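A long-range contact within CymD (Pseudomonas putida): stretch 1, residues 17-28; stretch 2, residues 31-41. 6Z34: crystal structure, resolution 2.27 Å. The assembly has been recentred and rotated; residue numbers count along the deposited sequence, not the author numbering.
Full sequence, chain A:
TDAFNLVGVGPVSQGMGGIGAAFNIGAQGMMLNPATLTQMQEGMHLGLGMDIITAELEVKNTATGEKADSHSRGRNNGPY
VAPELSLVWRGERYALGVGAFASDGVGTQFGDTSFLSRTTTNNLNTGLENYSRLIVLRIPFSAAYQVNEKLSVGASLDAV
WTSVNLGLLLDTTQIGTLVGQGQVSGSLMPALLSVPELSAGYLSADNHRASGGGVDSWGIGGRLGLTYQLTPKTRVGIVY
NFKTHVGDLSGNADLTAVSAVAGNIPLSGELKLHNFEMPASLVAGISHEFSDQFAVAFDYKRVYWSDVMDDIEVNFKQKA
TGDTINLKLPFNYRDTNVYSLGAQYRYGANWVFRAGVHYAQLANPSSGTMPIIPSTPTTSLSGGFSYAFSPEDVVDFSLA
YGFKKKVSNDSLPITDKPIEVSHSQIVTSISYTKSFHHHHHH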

# COMPACT_ATOMS: atom_id res chain seq x y z
N GLY A 17 -15.11 5.44 2.00
CA GLY A 17 -14.73 5.15 0.64
C GLY A 17 -13.34 5.58 0.22
O GLY A 17 -13.05 5.52 -0.97
N GLY A 18 -12.48 6.01 1.15
CA GLY A 18 -11.12 6.39 0.83
C GLY A 18 -10.78 7.87 0.84
O GLY A 18 -9.66 8.24 0.45
N ILE A 19 -11.69 8.73 1.29
CA ILE A 19 -11.43 10.16 1.21
C ILE A 19 -10.39 10.57 2.25
O ILE A 19 -10.09 9.81 3.18
N GLY A 20 -9.85 11.79 2.13
CA GLY A 20 -8.96 12.32 3.13
C GLY A 20 -8.14 13.52 2.70
O GLY A 20 -7.41 14.09 3.51
N ALA A 21 -8.25 13.92 1.43
CA ALA A 21 -7.49 15.07 0.94
C ALA A 21 -7.85 16.36 1.69
O ALA A 21 -7.01 17.25 1.83
N ALA A 22 -9.10 16.48 2.14
CA ALA A 22 -9.56 17.67 2.83
C ALA A 22 -10.27 17.35 4.14
O ALA A 22 -10.56 18.27 4.91
N PHE A 23 -10.53 16.08 4.41
CA PHE A 23 -11.31 15.68 5.56
C PHE A 23 -10.40 15.20 6.69
O PHE A 23 -9.46 14.44 6.45
N ASN A 24 -10.70 15.64 7.91
CA ASN A 24 -9.91 15.27 9.08
C ASN A 24 -10.04 13.79 9.37
O ASN A 24 -10.99 13.38 10.05
N ILE A 25 -9.11 12.98 8.87
CA ILE A 25 -9.19 11.53 9.03
C ILE A 25 -8.39 11.13 10.27
O ILE A 25 -8.19 9.93 10.53
N GLY A 26 -7.93 12.12 11.03
CA GLY A 26 -7.15 11.87 12.23
C GLY A 26 -5.66 11.74 11.93
O GLY A 26 -5.14 12.26 10.94
N ALA A 27 -4.97 11.01 12.81
CA ALA A 27 -3.52 10.87 12.69
C ALA A 27 -3.10 10.23 11.38
O ALA A 27 -1.98 10.47 10.92
N GLN A 28 -3.95 9.40 10.78
CA GLN A 28 -3.62 8.81 9.49
C GLN A 28 -3.38 9.85 8.40
O GLN A 28 -2.84 9.49 7.34
N MET A 31 -0.29 9.88 6.39
CA MET A 31 -0.10 9.02 5.23
C MET A 31 -1.03 9.38 4.09
O MET A 31 -1.09 8.64 3.11
N LEU A 32 -1.79 10.47 4.20
CA LEU A 32 -2.63 10.88 3.09
C LEU A 32 -2.31 12.33 2.77
O LEU A 32 -1.39 12.62 1.99
N ASN A 33 -3.04 13.26 3.38
CA ASN A 33 -2.69 14.67 3.27
C ASN A 33 -2.33 15.15 4.67
O ASN A 33 -3.22 15.40 5.50
N PRO A 34 -1.04 15.27 4.97
CA PRO A 34 -0.64 15.70 6.32
C PRO A 34 -1.12 17.10 6.67
O PRO A 34 -1.15 17.44 7.86
N ALA A 35 -1.53 17.93 5.70
CA ALA A 35 -2.09 19.23 6.06
C ALA A 35 -3.34 19.08 6.92
O ALA A 35 -3.65 19.98 7.71
N THR A 36 -4.03 17.92 6.83
CA THR A 36 -5.26 17.78 7.61
C THR A 36 -4.99 17.62 9.10
O THR A 36 -5.94 17.71 9.90
N LEU A 37 -3.74 17.36 9.50
CA LEU A 37 -3.42 17.22 10.91
C LEU A 37 -3.67 18.50 11.69
O LEU A 37 -3.91 18.43 12.90
N THR A 38 -3.63 19.67 11.05
CA THR A 38 -4.00 20.90 11.76
C THR A 38 -5.46 20.91 12.20
O THR A 38 -5.82 21.73 13.04
N GLN A 39 -6.29 20.00 11.67
CA GLN A 39 -7.69 19.86 12.11
C GLN A 39 -7.81 19.18 13.47
O GLN A 39 -8.84 19.31 14.13
N MET A 40 -6.79 18.43 13.91
CA MET A 40 -6.89 17.75 15.20
C MET A 40 -6.76 18.74 16.35
O MET A 40 -6.10 19.77 16.23
N GLN A 41 -7.39 18.39 17.47
CA GLN A 41 -7.33 19.21 18.68
C GLN A 41 -5.91 19.26 19.23
O GLN A 41 -5.10 18.35 19.00

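Two waters are built into the seam between these stretches, where much of the facing surface of residues 17-28 is backbone rather than side chain. Water 1 donates to Gly20 O (2.7 Å) and accepts from Asn33 N (2.9 Å), joining two backbone segments that do not bond each other directly at this point. Water 2 is hydrogen-bonded to Asn24 OD1 (3.1 Å), Gly26 O (2.7 Å) and Thr36 OG1 (2.8 Å), more acceptors than its two protons can serve at once, so it ties both stretches together through one oxygen.

Gly20 leaves space for Leu32, whose CB points toward the first stretch. With chi1 t and chi2 between wells at 145°, Leu32 lays CD2 3.4 Å from Gly20 C; a CB on Gly20 would sit 2.8 Å from Leu32 CD1, a clash, although the backbone angles of Gly20 alone already call for glycine. Ile25 (chi1 p, chi2 t) starts sideways, but its end comes nearer, bringing CD1 to 4.1 Å from Leu32 CB.

Asn33, chi1 t, also points in and supplies the side-chain hydrogen bond across the contact, from ND2 to Ala21 O (2.7 Å, 164°). Asn33 OD1 accepts from Ala35 N (3.1 Å), while Asn33 O accepts from Thr36 OG1 (2.7 Å) at the start of the 3-10 segment. Thr36, chi1 p, has its hydroxyl in this polar network and CG2 against the backbone of the first stretch, 3.6 Å from Gly20 O and 3.8 Å from Phe23 O.

Farther along, Asn24 (chi1 t) packs CG 3.6 Å from Gln39 CB, and its OD1 also accepts from Gly26 N (2.9 Å). Met40 (m, t, p) starts sideways, but its end comes nearer, placing SD 3.8 Å from Gly26 C and CE 4.4 Å from Ala27 CB. Leu37 (m, t) sets CD2 3.5 Å from Gly26 O. Where the stretches adjoin, Met31 N donates to Gln28 O (2.7 Å), a backbone bond of 3-10 spacing.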

# COMPACT_ATOMS: atom_id res chain seq x y z
CB ILE A 19 -12.74 10.94 1.38
CG1 ILE A 19 -13.39 10.55 2.71
CG2 ILE A 19 -13.68 10.64 0.19
CD1 ILE A 19 -12.89 11.36 3.94
CB ALA A 21 -7.75 15.24 -0.55
CB ALA A 22 -10.51 18.48 1.92
CB PHE A 23 -12.28 14.57 5.18
CG PHE A 23 -13.28 14.29 6.23
CD1 PHE A 23 -13.08 13.26 7.15
CD2 PHE A 23 -14.43 15.06 6.32
CE1 PHE A 23 -14.02 13.02 8.13
CE2 PHE A 23 -15.37 14.80 7.29
CZ PHE A 23 -15.18 13.79 8.18
CB ASN A 24 -10.34 16.07 10.30
CG ASN A 24 -9.54 15.69 11.54
OD1 ASN A 24 -8.56 14.95 11.45
ND2 ASN A 24 -9.95 16.20 12.69
CB ILE A 25 -8.69 10.78 7.78
CG1 ILE A 25 -7.23 11.11 7.45
CG2 ILE A 25 -9.60 11.03 6.57
CD1 ILE A 25 -6.55 10.00 6.58
CB ALA A 27 -2.98 10.01 13.83
CB GLN A 28 -4.73 7.84 9.07
CG GLN A 28 -4.80 6.62 9.97
CD GLN A 28 -5.63 6.85 11.21
OE1 GLN A 28 -5.93 8.00 11.57
NE2 GLN A 28 -6.02 5.77 11.87
CB MET A 31 -0.29 7.56 5.60
CG MET A 31 0.78 6.99 6.53
SD MET A 31 2.43 6.94 5.78
CE MET A 31 2.07 6.24 4.20
CB LEU A 32 -4.12 10.70 3.40
CG LEU A 32 -4.93 10.48 2.11
CD1 LEU A 32 -6.08 9.52 2.37
CD2 LEU A 32 -5.44 11.78 1.49
CB ASN A 33 -3.82 15.50 2.66
CG ASN A 33 -3.44 16.99 2.49
OD1 ASN A 33 -2.27 17.39 2.72
ND2 ASN A 33 -4.41 17.81 2.10
CB PRO A 34 0.89 15.62 6.28
CG PRO A 34 1.26 15.40 4.84
CD PRO A 34 0.10 14.79 4.16
CB ALA A 35 -2.41 20.05 4.81
CB THR A 36 -6.11 16.60 7.13
OG1 THR A 36 -5.35 15.39 7.21
CG2 THR A 36 -6.66 16.85 5.68
CB LEU A 37 -1.97 16.79 11.08
CG LEU A 37 -1.64 15.47 10.42
CD1 LEU A 37 -0.13 15.29 10.42
CD2 LEU A 37 -2.37 14.35 11.15
CB THR A 38 -3.68 22.16 10.93
OG1 THR A 38 -4.43 22.17 9.71
CG2 THR A 38 -2.21 22.23 10.63
CB GLN A 39 -8.49 19.05 11.08
CG GLN A 39 -9.40 19.84 10.16
CD GLN A 39 -8.65 20.64 9.13
OE1 GLN A 39 -8.20 20.09 8.12
NE2 GLN A 39 -8.52 21.94 9.37
CB MET A 40 -5.80 16.68 15.33
CG MET A 40 -5.84 15.64 14.22
SD MET A 40 -4.46 14.49 14.34
CE MET A 40 -5.06 13.42 15.65
CB GLN A 41 -8.28 18.68 19.76
CG GLN A 41 -9.75 18.65 19.36
CD GLN A 41 -10.48 19.92 19.76
OE1 GLN A 41 -10.69 20.17 20.94
NE2 GLN A 41 -10.86 20.72 18.77
O HOH W 1 -5.35 13.42 5.15
O HOH W 2 -5.90 14.56 9.81